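PDB 4LE6: organophosphorus hydrolase from Pseudomonas pseudoalcaligenes, which probably hydrolyses organophosphate triesters, using a pair of zinc ions held in a metallo-beta-lactamase-type alpha-beta/beta-alpha sandwich. Local coordinates for residues 266-269 with 270-273. Sequence-based numbering, arbitrary orientation.
Sequences DVDS and DQAR
D268 caps the start of helix 269-286 with its side chain, reaching the backbone N and the CB of Q271. CB of D268 lies 3.9 Å from OE1 of Q271; from there the chain runs to CG anti to the backbone N, and this chi1 of -173° brings the carboxylate to the backbone N of Q271. CG then sits against the CB of Q271. OD1 of D268 accepts from Q271 N at 3.1 Å in a nearly straight bond, the donor standing well above the carboxylate plane, and it also accepts a hydrogen bond from a water that in turn accepts from D270 N. OD2 of D268 comes within 3.9 Å of CB of Q271; the two side chains cross at about a right angle. D268 is thus the N-cap residue of the helix, and its backbone O starts the helical pattern by accepting from A272 N (2.8 Å), followed by S269 O from R273 N. S269 OG and D270 OD1 share a second water, while D270 OD1 also meets R273 NH2 in a salt bridge of 2.6 Å. On the buried side the CB of A272 packs 3.7 Å from CG of D266, whose OD1 is hydrogen-bonded to ND1 of H226 and OD2 to F263 N. Because H226 is a zinc ligand, D266 is a second-shell residue that should orient, and may polarise, that imidazole from the loop leading into this helix.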
ATOM      1  N   ASP A 266      10.511 -15.078 -19.652  1.00 31.21           N
ATOM      2  CA  ASP A 266       9.531 -14.933 -20.718  1.00 32.95           C
ATOM      3  C   ASP A 266       9.857 -16.008 -21.759  1.00 33.15           C
ATOM      4  O   ASP A 266      11.002 -16.125 -22.187  1.00 33.91           O
ATOM      5  CB  ASP A 266       9.623 -13.552 -21.375  1.00 33.34           C
ATOM      6  CG  ASP A 266       9.160 -12.434 -20.469  1.00 34.64           C
ATOM      7  OD1 ASP A 266       8.271 -12.655 -19.626  1.00 38.23           O
ATOM      8  OD2 ASP A 266       9.689 -11.312 -20.611  1.00 34.83           O
ATOM      9  N   VAL A 267       8.871 -16.796 -22.176  1.00 30.21           N
ATOM     10  CA  VAL A 267       9.126 -17.803 -23.211  1.00 31.87           C
ATOM     11  C   VAL A 267       9.535 -17.146 -24.528  1.00 30.99           C
ATOM     12  O   VAL A 267      10.427 -17.627 -25.213  1.00 31.47           O
ATOM     13  CB  VAL A 267       7.905 -18.700 -23.458  1.00 32.49           C
ATOM     14  CG1 VAL A 267       8.150 -19.631 -24.663  1.00 30.51           C
ATOM     15  CG2 VAL A 267       7.589 -19.498 -22.200  1.00 34.83           C
ATOM     16  N   ASP A 268       8.883 -16.040 -24.854  1.00 30.48           N
ATOM     17  CA  ASP A 268       9.193 -15.263 -26.044  1.00 30.95           C
ATOM     18  C   ASP A 268       9.279 -13.780 -25.673  1.00 29.66           C
ATOM     19  O   ASP A 268       8.255 -13.097 -25.558  1.00 28.42           O
ATOM     20  CB  ASP A 268       8.104 -15.483 -27.089  1.00 35.36           C
ATOM     21  CG  ASP A 268       8.437 -14.848 -28.401  1.00 41.40           C
ATOM     22  OD1 ASP A 268       9.047 -13.743 -28.416  1.00 36.72           O
ATOM     23  OD2 ASP A 268       8.111 -15.479 -29.422  1.00 46.30           O
ATOM     24  N   SER A 269      10.496 -13.276 -25.504  1.00 31.85           N
ATOM     25  CA  SER A 269      10.683 -11.966 -24.872  1.00 32.05           C
ATOM     26  C   SER A 269      10.226 -10.807 -25.768  1.00 30.52           C
ATOM     27  O   SER A 269       9.647  -9.832 -25.275  1.00 29.59           O
ATOM     28  CB  SER A 269      12.139 -11.785 -24.435  1.00 32.51           C
ATOM     29  OG  SER A 269      13.023 -11.948 -25.523  1.00 33.46           O
ATOM     30  N   ASP A 270      10.481 -10.918 -27.073  1.00 30.60           N
ATOM     31  CA  ASP A 270       9.986  -9.937 -28.041  1.00 31.02           C
ATOM     32  C   ASP A 270       8.465  -9.829 -27.993  1.00 30.11           C
ATOM     33  O   ASP A 270       7.897  -8.741 -27.893  1.00 31.58           O
ATOM     34  CB  ASP A 270      10.390 -10.330 -29.458  1.00 33.65           C
ATOM     35  CG  ASP A 270      11.877 -10.213 -29.696  1.00 40.34           C
ATOM     36  OD1 ASP A 270      12.565  -9.586 -28.863  1.00 41.80           O
ATOM     37  OD2 ASP A 270      12.354 -10.740 -30.724  1.00 42.08           O
ATOM     38  N   GLN A 271       7.808 -10.977 -28.073  1.00 29.90           N
ATOM     39  CA  GLN A 271       6.354 -11.015 -28.017  1.00 29.15           C
ATOM     40  C   GLN A 271       5.831 -10.501 -26.665  1.00 27.79           C
ATOM     41  O   GLN A 271       4.888  -9.692 -26.603  1.00 27.36           O
ATOM     42  CB  GLN A 271       5.868 -12.439 -28.271  1.00 29.28           C
ATOM     43  CG  GLN A 271       4.368 -12.528 -28.381  1.00 29.19           C
ATOM     44  CD  GLN A 271       3.885 -13.910 -28.765  1.00 32.93           C
ATOM     45  OE1 GLN A 271       4.371 -14.916 -28.249  1.00 36.92           O
ATOM     46  NE2 GLN A 271       2.917 -13.967 -29.671  1.00 31.46           N
ATOM     47  N   ALA A 272       6.428 -10.977 -25.575  1.00 27.25           N
ATOM     48  CA  ALA A 272       6.040 -10.499 -24.240  1.00 26.43           C
ATOM     49  C   ALA A 272       6.166  -8.978 -24.174  1.00 26.02           C
ATOM     50  O   ALA A 272       5.299  -8.287 -23.638  1.00 25.86           O
ATOM     51  CB  ALA A 272       6.909 -11.137 -23.170  1.00 29.91           C
ATOM     52  N   ARG A 273       7.242  -8.454 -24.752  1.00 27.13           N
ATOM     53  CA  ARG A 273       7.461  -7.003 -24.778  1.00 28.36           C
ATOM     54  C   ARG A 273       6.397  -6.267 -25.609  1.00 30.41           C
ATOM     55  O   ARG A 273       5.871  -5.232 -25.180  1.00 27.61           O
ATOM     56  CB  ARG A 273       8.872  -6.698 -25.301  1.00 29.64           C
ATOM     57  CG  ARG A 273       9.067  -5.283 -25.804  1.00 37.06           C
ATOM     58  CD  ARG A 273      10.542  -4.910 -25.879  1.00 46.11           C
ATOM     59  NE  ARG A 273      11.392  -5.889 -26.555  1.00 57.02           N
ATOM     60  CZ  ARG A 273      11.371  -6.146 -27.860  1.00 66.79           C
ATOM     61  NH1 ARG A 273      10.517  -5.524 -28.661  1.00 70.91           N
ATOM     62  NH2 ARG A 273      12.201  -7.050 -28.363  1.00 69.67           N
TER
HETATM   63  O   HOH W   1      11.833 -13.406 -28.635  1.00 44.26           O
HETATM   64  O   HOH W   2      13.252  -9.502 -26.460  1.00 49.36           O